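Local atomic coordinates of putative Glycerophosphoryl diester phosphodiesterase (Silicibacter pomeroyi, PDB entry 3L12), a protein that belongs to the glycerophosphoryl diester phosphodiesterase family, is built on a TIM-barrel fold and carries a magnesium ion in its metal site. Residues A[23-27]-A[37-41]; A[129-134]-A[173-179]; A[144-150]-A[182-188]. All coordinates share one frame; numbering follows the deposited sequence.

Contact 1 of 3, residues A[23-27]-A[37-41]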
loop_
_atom_site.group_PDB
_atom_site.type_symbol
_atom_site.label_atom_id
_atom_site.label_comp_id
_atom_site.label_asym_id
_atom_site.label_seq_id
_atom_site.Cartn_x
_atom_site.Cartn_y
_atom_site.Cartn_z
ATOM N N HIS A 23 5.979 3.555 10.279
ATOM C CA HIS A 23 5.550 4.756 11.026
ATOM C C HIS A 23 4.025 4.964 10.908
ATOM O O HIS A 23 3.488 5.204 9.801
ATOM C CB HIS A 23 6.297 5.975 10.518
ATOM C CG HIS A 23 6.133 7.167 11.392
ATOM N ND1 HIS A 23 5.717 8.389 10.894
ATOM C CD2 HIS A 23 6.298 7.329 12.721
ATOM C CE1 HIS A 23 5.694 9.269 11.899
ATOM N NE2 HIS A 23 6.019 8.637 13.013
ATOM N N ARG A 24 3.320 4.846 12.050
ATOM C CA ARG A 24 1.846 4.904 12.125
ATOM C C ARG A 24 1.233 3.874 11.185
ATOM O O ARG A 24 0.177 4.041 10.709
ATOM C CB ARG A 24 1.320 6.322 11.822
ATOM C CG ARG A 24 2.073 7.359 12.617
ATOM C CD ARG A 24 1.580 8.760 12.381
ATOM N NE ARG A 24 2.456 9.644 13.119
ATOM C CZ ARG A 24 2.444 10.986 13.056
ATOM N NH1 ARG A 24 1.562 11.654 12.295
ATOM N NH2 ARG A 24 3.368 11.667 13.736
ATOM N N GLY A 25 1.943 2.768 10.979
ATOM C CA GLY A 25 1.572 1.813 9.961
ATOM C C GLY A 25 2.429 2.112 8.744
ATOM O O GLY A 25 3.626 1.768 8.685
ATOM N N ALA A 26 1.855 2.767 7.732
ATOM C CA ALA A 26 2.574 3.146 6.505
ATOM C C ALA A 26 1.921 4.431 6.005
ATOM O O ALA A 26 1.188 4.418 5.043
ATOM C CB ALA A 26 2.486 2.105 5.464
ATOM N N ARG A 27 2.169 5.522 6.719
ATOM C CA ARG A 27 1.541 6.792 6.424
ATOM C C ARG A 27 1.733 7.259 4.978
ATOM O O ARG A 27 0.908 7.971 4.425
ATOM C CB ARG A 27 2.056 7.836 7.421
ATOM C CG ARG A 27 1.629 9.294 7.152
ATOM C CD ARG A 27 1.963 10.249 8.282
ATOM N NE ARG A 27 3.411 10.344 8.543
ATOM C CZ ARG A 27 4.016 11.306 9.186
ATOM N NH1 ARG A 27 3.345 12.343 9.695
ATOM N NH2 ARG A 27 5.340 11.292 9.286
ATOM N N GLY A 37 -4.526 0.583 7.642
ATOM C CA GLY A 37 -3.145 0.850 7.332
ATOM C C GLY A 37 -2.212 -0.116 8.041
ATOM O O GLY A 37 -1.171 -0.508 7.498
ATOM N N PHE A 38 -2.602 -0.545 9.264
ATOM C CA PHE A 38 -1.764 -1.518 9.971
ATOM C C PHE A 38 -1.793 -2.869 9.290
ATOM O O PHE A 38 -0.758 -3.496 9.145
ATOM C CB PHE A 38 -2.107 -1.621 11.472
ATOM C CG PHE A 38 -1.817 -0.377 12.259
ATOM C CD1 PHE A 38 -0.523 0.133 12.334
ATOM C CD2 PHE A 38 -2.832 0.334 12.907
ATOM C CE1 PHE A 38 -0.247 1.287 13.075
ATOM C CE2 PHE A 38 -2.553 1.494 13.612
ATOM C CZ PHE A 38 -1.258 1.957 13.714
ATOM N N ALA A 39 -2.963 -3.284 8.822
ATOM C CA ALA A 39 -3.062 -4.543 8.116
ATOM C C ALA A 39 -2.286 -4.510 6.829
ATOM O O ALA A 39 -1.637 -5.499 6.457
ATOM C CB ALA A 39 -4.517 -4.881 7.830
ATOM N N PHE A 40 -2.362 -3.390 6.102
ATOM C CA PHE A 40 -1.581 -3.252 4.891
ATOM C C PHE A 40 -0.058 -3.415 5.219
ATOM O O PHE A 40 0.683 -4.155 4.536
ATOM C CB PHE A 40 -1.752 -1.872 4.237
ATOM C CG PHE A 40 -0.571 -1.527 3.340
ATOM C CD1 PHE A 40 -0.405 -2.247 2.161
ATOM C CD2 PHE A 40 0.425 -0.611 3.724
ATOM C CE1 PHE A 40 0.690 -2.027 1.331
ATOM C CE2 PHE A 40 1.512 -0.414 2.900
ATOM C CZ PHE A 40 1.637 -1.123 1.707
ATOM N N THR A 41 0.378 -2.739 6.274
ATOM C CA THR A 41 1.795 -2.720 6.675
ATOM C C THR A 41 2.274 -4.111 6.924
ATOM O O THR A 41 3.380 -4.515 6.444
ATOM C CB THR A 41 2.008 -1.787 7.886
ATOM O OG1 THR A 41 1.592 -0.463 7.496
ATOM C CG2 THR A 41 3.479 -1.690 8.300
#
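Gly25 and Phe38 bring their CA atoms to 4.7 Å where the turn following strand 19-23 comes back against the flank of helix 35-43. This is the first beta-alpha connection of the TIM barrel, and its two halves meet by van der Waals contact.

The closest fit is made at Gly25. It adopts phi 98° and psi -103°, and its bare CA lies against Phe38 while its carbonyl group lies against Thr41. The Phe38 ring reaches this backbone from the helix side: CD1 lies 3.6 Å from Gly25 CA, and CE1 is 3.4 Å from Gly25 N, with the Arg24 carbonyl carbon also beside it. The ring meets the peptide obliquely. Phe38 also packs against Leu49 and Phe51 of strand 48-55, so the ring lies between the turn and this barrel strand.

One residue on, the methyl of Ala26 sits at the edge of the Phe40 ring, near its plane, with CB 3.7 Å from CE2. The Phe40 ring also meets Phe40 of the second subunit, so this small apolar patch adjoins the subunit interface.

The charged ends of the turn find partners outside the contact. The Arg24 side chain starts away from the helix, ends near the magnesium ion and forms a salt bridge with Glu32, while Arg27 forms one with Asp296.

Thr41 closes the contact. With OG1 anti to its own carbonyl carbon (chi1 -60°), the hydroxyl folds back along the helix and donates to Gly37 O at 2.8 Å. That carbonyl also accepts from Thr41 N, the two donors reaching it from opposite faces of its plane. Across the contact, Thr41 OG1 rests 3.0 Å from Gly25 C.

Contact 2 of 3, residues A[129-134]-A[173-179]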
loop_
_atom_site.group_PDB
_atom_site.type_symbol
_atom_site.label_atom_id
_atom_site.label_comp_id
_atom_site.label_asym_id
_atom_site.label_seq_id
_atom_site.Cartn_x
_atom_site.Cartn_y
_atom_site.Cartn_z
ATOM N N LEU A 129 -6.953 1.534 21.256
ATOM C CA LEU A 129 -5.707 0.754 21.381
ATOM C C LEU A 129 -6.023 -0.735 21.436
ATOM O O LEU A 129 -5.349 -1.531 20.788
ATOM C CB LEU A 129 -4.951 1.167 22.633
ATOM C CG LEU A 129 -3.775 0.268 22.953
ATOM C CD1 LEU A 129 -2.753 0.259 21.821
ATOM C CD2 LEU A 129 -3.205 0.722 24.253
ATOM N N GLY A 130 -7.081 -1.081 22.170
ATOM C CA GLY A 130 -7.518 -2.480 22.305
ATOM C C GLY A 130 -7.798 -3.139 20.973
ATOM O O GLY A 130 -7.477 -4.308 20.767
ATOM N N GLU A 131 -8.387 -2.373 20.057
ATOM C CA GLU A 131 -8.686 -2.872 18.721
ATOM C C GLU A 131 -7.441 -3.159 17.938
ATOM O O GLU A 131 -7.381 -4.132 17.212
ATOM C CB GLU A 131 -9.574 -1.887 17.949
ATOM C CG GLU A 131 -10.954 -1.819 18.536
ATOM C CD GLU A 131 -11.820 -0.696 18.026
ATOM O OE1 GLU A 131 -11.328 0.370 17.605
ATOM O OE2 GLU A 131 -13.073 -0.874 18.098
ATOM N N LEU A 132 -6.460 -2.280 18.027
ATOM C CA LEU A 132 -5.208 -2.525 17.367
ATOM C C LEU A 132 -4.521 -3.744 17.975
ATOM O O LEU A 132 -3.963 -4.576 17.262
ATOM C CB LEU A 132 -4.325 -1.285 17.431
ATOM C CG LEU A 132 -2.921 -1.526 16.904
ATOM C CD1 LEU A 132 -2.901 -1.973 15.384
ATOM C CD2 LEU A 132 -2.112 -0.289 17.121
ATOM N N LEU A 133 -4.553 -3.879 19.299
ATOM C CA LEU A 133 -3.861 -5.016 19.905
ATOM C C LEU A 133 -4.556 -6.329 19.558
ATOM O O LEU A 133 -3.876 -7.325 19.363
ATOM C CB LEU A 133 -3.714 -4.838 21.406
ATOM C CG LEU A 133 -2.868 -3.624 21.816
ATOM C CD1 LEU A 133 -2.889 -3.521 23.339
ATOM C CD2 LEU A 133 -1.366 -3.562 21.289
ATOM N N ASP A 134 -5.884 -6.332 19.479
ATOM C CA ASP A 134 -6.652 -7.506 19.042
ATOM C C ASP A 134 -6.237 -7.932 17.605
ATOM O O ASP A 134 -5.960 -9.137 17.307
ATOM C CB ASP A 134 -8.143 -7.181 19.104
ATOM C CG ASP A 134 -9.041 -8.411 19.027
ATOM O OD1 ASP A 134 -8.600 -9.548 19.288
ATOM O OD2 ASP A 134 -10.230 -8.222 18.773
ATOM N N ASP A 173 -4.634 -2.650 28.613
ATOM C CA ASP A 173 -4.878 -3.126 27.233
ATOM C C ASP A 173 -3.822 -4.104 26.772
ATOM O O ASP A 173 -4.143 -5.180 26.227
ATOM C CB ASP A 173 -4.933 -1.969 26.239
ATOM C CG ASP A 173 -6.258 -1.232 26.235
ATOM O OD1 ASP A 173 -7.269 -1.727 26.767
ATOM O OD2 ASP A 173 -6.263 -0.100 25.703
ATOM N N VAL A 174 -2.547 -3.752 26.976
ATOM C CA VAL A 174 -1.431 -4.618 26.568
ATOM C C VAL A 174 -1.573 -5.999 27.218
ATOM O O VAL A 174 -1.431 -7.044 26.555
ATOM C CB VAL A 174 -0.060 -3.976 26.917
ATOM C CG1 VAL A 174 1.077 -4.951 26.656
ATOM C CG2 VAL A 174 0.176 -2.688 26.112
ATOM N N ARG A 175 -1.898 -5.997 28.517
ATOM C CA ARG A 175 -2.068 -7.238 29.268
ATOM C C ARG A 175 -3.289 -8.055 28.818
ATOM O O ARG A 175 -3.178 -9.289 28.656
ATOM C CB ARG A 175 -2.084 -6.933 30.769
ATOM C CG ARG A 175 -0.728 -6.438 31.203
ATOM C CD ARG A 175 -0.506 -6.437 32.668
ATOM N NE ARG A 175 0.883 -6.037 32.906
ATOM C CZ ARG A 175 1.304 -4.962 33.571
ATOM N NH1 ARG A 175 0.461 -4.135 34.205
ATOM N NH2 ARG A 175 2.614 -4.776 33.701
ATOM N N ARG A 176 -4.413 -7.382 28.564
ATOM C CA ARG A 176 -5.652 -8.041 28.109
ATOM C C ARG A 176 -5.415 -8.884 26.851
ATOM O O ARG A 176 -5.964 -10.000 26.726
ATOM C CB ARG A 176 -6.760 -6.990 27.858
ATOM C CG ARG A 176 -8.129 -7.551 27.387
ATOM C CD ARG A 176 -9.188 -6.464 27.165
ATOM N N TYR A 177 -4.607 -8.366 25.929
ATOM C CA TYR A 177 -4.295 -9.034 24.671
ATOM C C TYR A 177 -2.954 -9.801 24.668
ATOM O O TYR A 177 -2.459 -10.221 23.614
ATOM C CB TYR A 177 -4.385 -8.010 23.499
ATOM C CG TYR A 177 -5.774 -7.531 23.343
ATOM C CD1 TYR A 177 -6.715 -8.321 22.715
ATOM C CD2 TYR A 177 -6.190 -6.334 23.908
ATOM C CE1 TYR A 177 -8.023 -7.935 22.638
ATOM C CE2 TYR A 177 -7.514 -5.917 23.829
ATOM C CZ TYR A 177 -8.418 -6.737 23.181
ATOM O OH TYR A 177 -9.727 -6.387 23.071
ATOM N N ARG A 178 -2.348 -9.965 25.841
ATOM C CA ARG A 178 -1.116 -10.741 25.993
ATOM C C ARG A 178 -0.026 -10.267 25.033
ATOM O O ARG A 178 0.687 -11.084 24.408
ATOM C CB ARG A 178 -1.382 -12.243 25.788
ATOM C CG ARG A 178 -2.378 -12.834 26.739
ATOM C CD ARG A 178 -2.436 -14.357 26.543
ATOM N NE ARG A 178 -3.198 -15.062 27.569
ATOM C CZ ARG A 178 -2.700 -15.779 28.592
ATOM N NH1 ARG A 178 -1.392 -15.936 28.796
ATOM N NH2 ARG A 178 -3.540 -16.360 29.447
HETATM N N MSE A 179 0.065 -8.939 24.876
HETATM C CA MSE A 179 1.041 -8.377 23.988
HETATM C C MSE A 179 2.330 -7.948 24.673
HETATM O O MSE A 179 3.188 -7.300 24.050
HETATM C CB MSE A 179 0.392 -7.230 23.171
HETATM C CG MSE A 179 -0.481 -7.706 22.039
HETATM SE SE MSE A 179 0.429 -8.660 20.638
HETATM C CE MSE A 179 0.285 -10.537 21.187
HETATM O O HOH W 1 -8.213 0.873 24.184
#
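Leu133 and Tyr177 pack together where helix 129-137 meets the C-terminal end of helix 160-176, on the outer layer of the TIM barrel. Tyr177 leaves helical geometry within a Schellman motif that ends the helix; its C-prime residue is Arg178, at positive phi, and Met179 N is bonded to Val174 O.

The Tyr177 ring lies along the backbone of the other helix. One face receives Gly130 O, 3.4 Å above the ring plane and displaced toward the rim, and the N of Asp134 on the same face. The ring passes over Gly130, CE2 lying 3.8 Å from its CA. On the opposite face lies CG of Arg176. The Asp134 side chain crosses the ring at CE1, its CB 3.6 Å away and its carboxylate plane turned 34° from the ring.

Leu133 reaches in two directions. Its CB meets the ring obliquely, 3.8 Å from Tyr177 CD2. With CG anti to the carbonyl carbon (chi1 -63°), CD1 is sent against the other helix and touches Asp173 O at 3.6 Å; Val174 CG2 lies slightly farther off. CD2 reaches toward CG of Met179, a selenomethionine, and Leu133 also packs on Leu146 of strand 145-150, tying this pair of helices to the barrel wall.

At the far end Asp173 lays its carboxylate against Leu129, OD2 being 3.5 Å from CD2. A water joins the helices here: it accepts from Gly130 N at 3.0 Å and donates to Asp173 OD2 at 2.7 Å.

Contact 3 of 3, residues A[144-150]-A[182-188]. With MG (magnesium ion), chain C.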
loop_
_atom_site.group_PDB
_atom_site.type_symbol
_atom_site.label_atom_id
_atom_site.label_comp_id
_atom_site.label_asym_id
_atom_site.label_seq_id
_atom_site.Cartn_x
_atom_site.Cartn_y
_atom_site.Cartn_z
ATOM N N PRO A 144 3.451 -8.457 15.074
ATOM C CA PRO A 144 4.590 -7.557 15.007
ATOM C C PRO A 144 5.109 -7.076 16.348
ATOM O O PRO A 144 4.405 -7.155 17.374
ATOM C CB PRO A 144 4.024 -6.348 14.280
ATOM C CG PRO A 144 2.596 -6.395 14.568
ATOM C CD PRO A 144 2.179 -7.805 14.699
ATOM N N TYR A 145 6.321 -6.549 16.326
ATOM C CA TYR A 145 6.880 -5.863 17.466
ATOM C C TYR A 145 6.190 -4.500 17.448
ATOM O O TYR A 145 5.916 -3.938 16.367
ATOM C CB TYR A 145 8.413 -5.772 17.335
ATOM C CG TYR A 145 8.989 -7.134 17.515
ATOM C CD1 TYR A 145 9.065 -8.041 16.466
ATOM C CD2 TYR A 145 9.370 -7.551 18.762
ATOM C CE1 TYR A 145 9.521 -9.351 16.695
ATOM C CE2 TYR A 145 9.853 -8.825 18.967
ATOM C CZ TYR A 145 9.922 -9.706 17.932
ATOM O OH TYR A 145 10.398 -10.969 18.212
ATOM N N LEU A 146 5.930 -3.953 18.629
ATOM C CA LEU A 146 5.209 -2.690 18.761
ATOM C C LEU A 146 6.023 -1.630 19.509
ATOM O O LEU A 146 6.465 -1.836 20.646
ATOM C CB LEU A 146 3.921 -2.946 19.545
ATOM C CG LEU A 146 2.983 -4.058 19.070
ATOM C CD1 LEU A 146 1.807 -4.147 20.037
ATOM C CD2 LEU A 146 2.472 -3.847 17.689
ATOM N N LEU A 147 6.218 -0.497 18.864
ATOM C CA LEU A 147 6.852 0.660 19.441
ATOM C C LEU A 147 5.652 1.574 19.744
ATOM O O LEU A 147 5.140 2.290 18.884
ATOM C CB LEU A 147 7.802 1.230 18.401
ATOM C CG LEU A 147 8.900 2.146 18.798
ATOM C CD1 LEU A 147 9.849 1.508 19.905
ATOM C CD2 LEU A 147 9.692 2.531 17.568
ATOM N N LEU A 148 5.181 1.486 20.986
ATOM C CA LEU A 148 3.958 2.150 21.431
ATOM C C LEU A 148 4.320 3.502 22.015
ATOM O O LEU A 148 4.886 3.629 23.118
ATOM C CB LEU A 148 3.249 1.226 22.416
ATOM C CG LEU A 148 1.867 1.603 22.895
ATOM C CD1 LEU A 148 1.266 0.369 23.551
ATOM C CD2 LEU A 148 1.832 2.846 23.826
ATOM N N GLU A 149 4.037 4.537 21.231
ATOM C CA GLU A 149 4.393 5.914 21.636
ATOM C C GLU A 149 3.285 6.461 22.547
ATOM O O GLU A 149 2.157 6.720 22.088
ATOM C CB GLU A 149 4.631 6.852 20.457
ATOM C CG GLU A 149 5.252 8.160 20.940
ATOM C CD GLU A 149 5.463 9.244 19.910
ATOM O OE1 GLU A 149 5.563 8.969 18.713
ATOM O OE2 GLU A 149 5.605 10.434 20.365
ATOM N N LEU A 150 3.610 6.647 23.821
ATOM C CA LEU A 150 2.699 7.314 24.740
ATOM C C LEU A 150 2.825 8.823 24.508
ATOM O O LEU A 150 3.925 9.364 24.672
ATOM C CB LEU A 150 3.054 6.982 26.167
ATOM C CG LEU A 150 2.761 5.527 26.603
ATOM C CD1 LEU A 150 4.003 4.711 26.367
ATOM C CD2 LEU A 150 2.325 5.426 28.046
ATOM N N ARG A 182 5.752 -8.451 22.823
ATOM C CA ARG A 182 6.015 -7.633 21.642
ATOM C C ARG A 182 6.023 -6.136 21.879
ATOM O O ARG A 182 6.355 -5.372 20.958
ATOM C CB ARG A 182 4.906 -7.900 20.628
ATOM C CG ARG A 182 4.925 -9.296 19.993
ATOM C CD ARG A 182 6.099 -9.416 19.078
ATOM N NE ARG A 182 5.969 -10.626 18.293
ATOM C CZ ARG A 182 6.400 -11.806 18.686
ATOM N NH1 ARG A 182 7.002 -11.941 19.850
ATOM N NH2 ARG A 182 6.221 -12.869 17.908
ATOM N N THR A 183 5.739 -5.681 23.088
ATOM C CA THR A 183 5.564 -4.256 23.332
ATOM C C THR A 183 6.736 -3.527 23.993
ATOM O O THR A 183 7.295 -3.966 24.985
ATOM C CB THR A 183 4.323 -4.051 24.232
ATOM O OG1 THR A 183 3.174 -4.632 23.591
ATOM C CG2 THR A 183 4.090 -2.546 24.507
ATOM N N VAL A 184 7.031 -2.366 23.411
ATOM C CA VAL A 184 8.028 -1.457 23.897
ATOM C C VAL A 184 7.365 -0.133 24.209
ATOM O O VAL A 184 6.658 0.421 23.371
ATOM C CB VAL A 184 9.141 -1.228 22.853
ATOM C CG1 VAL A 184 10.202 -0.251 23.378
ATOM C CG2 VAL A 184 9.765 -2.543 22.460
HETATM N N MSE A 185 7.580 0.377 25.418
HETATM C CA MSE A 185 7.009 1.633 25.852
HETATM C C MSE A 185 7.945 2.771 25.408
HETATM O O MSE A 185 9.090 2.799 25.778
HETATM C CB MSE A 185 6.770 1.577 27.348
HETATM C CG MSE A 185 5.846 0.416 27.754
HETATM SE SE MSE A 185 4.003 0.584 27.259
HETATM C CE MSE A 185 3.369 1.492 28.793
ATOM N N HIS A 186 7.413 3.705 24.620
ATOM C CA HIS A 186 8.188 4.671 23.827
ATOM C C HIS A 186 7.638 6.074 24.008
ATOM O O HIS A 186 6.422 6.245 23.962
ATOM C CB HIS A 186 8.058 4.127 22.385
ATOM C CG HIS A 186 8.659 4.924 21.274
ATOM N ND1 HIS A 186 10.016 4.991 21.032
ATOM C CD2 HIS A 186 8.056 5.551 20.229
ATOM C CE1 HIS A 186 10.218 5.683 19.917
ATOM N NE2 HIS A 186 9.049 6.025 19.411
ATOM N N SER A 187 8.504 7.077 24.221
ATOM C CA SER A 187 8.001 8.425 24.419
ATOM C C SER A 187 9.046 9.511 24.387
ATOM O O SER A 187 10.221 9.280 24.685
ATOM C CB SER A 187 7.327 8.495 25.829
ATOM O OG SER A 187 6.425 9.598 25.950
ATOM N N PHE A 188 8.557 10.700 24.078
ATOM C CA PHE A 188 9.312 11.918 24.288
ATOM C C PHE A 188 9.243 12.310 25.766
ATOM O O PHE A 188 10.078 13.055 26.233
ATOM C CB PHE A 188 8.767 13.109 23.497
ATOM C CG PHE A 188 9.264 13.195 22.077
ATOM C CD1 PHE A 188 10.522 13.680 21.792
ATOM C CD2 PHE A 188 8.445 12.823 21.050
ATOM C CE1 PHE A 188 10.939 13.818 20.456
ATOM C CE2 PHE A 188 8.890 12.947 19.718
ATOM C CZ PHE A 188 10.113 13.446 19.461
HETATM MG MG MG C . 4.772 8.640 16.947
HETATM O O HOH W 2 5.800 10.932 22.977
HETATM O O HOH W 3 4.405 10.722 16.659
HETATM O O HOH W 4 3.773 8.251 15.167
#
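Strands 145-150 and 183-187 are parallel neighbours in the TIM barrel, linked through helix 160-176 as a beta-alpha-beta unit, and backbone hydrogen bonds join them from Leu146 to Leu150. Leu146 N donates to Arg182 O, and the alternation runs on to Leu150 N and His186 O, 2.8 Å apart and nearly in line with the carbonyl. Beyond it Ser187 OG donates to Leu150 O in the carbonyl plane.

Pi contacts occur in two places. At the start, the Arg182 guanidinium lies almost flat over Tyr145, planes 16° apart. Its CZ is off-centre, 4.7 Å from the ring centroid in a cation-pi contact, while CD sits over the ring centre; NE is bonded to Ala143 O. Farther along, Leu147 CG makes a CH-pi contact over the face of His186, 3.7 Å from the ring centroid, and Glu149 CB meets that ring at its edge. His186 ND1 is hydrogen-bonded to Ser206, which probably helps fix the ring.

Apolar contacts are looser: Leu148 CD1 touches Thr183 CG2, Leu150 reaches the methyl of Met185, a selenomethionine, and on the His186 side Leu147 CD1 meets Val184 CG1.

One strand also serves the metal site. Glu149, extended with CG anti to the backbone N (chi1 -169°), coordinates magnesium alongside Glu50, Asp52 and two waters. OE1 is 2.0 Å from the ion, while OE2 accepts from a water at 2.7 Å that also donates to Leu150 O and accepts from Phe188 N.

The three contacts lie in one barrel. Contact 3 lies in the wall itself, with contact 2 outside it at about 12 Å between centres: Leu133 CD2 rests 3.5 Å from Leu146 CD1, and Val174 CG2 meets Leu148 CD1. Contact 1 is about 17 Å from contact 2 by centres, yet Phe38 CD2 touches Leu132 CD1 at 3.4 Å. Contacts 1 and 3 do not touch, their nearest atoms being about 6 Å apart, but each places one side chain at or near the magnesium: Glu149 of contact 3 binds it, and the side chain of Arg24 of contact 1 comes to about 5 Å. Contact 2 stays farther off, with the Leu129 side chain about 12 Å from the ion.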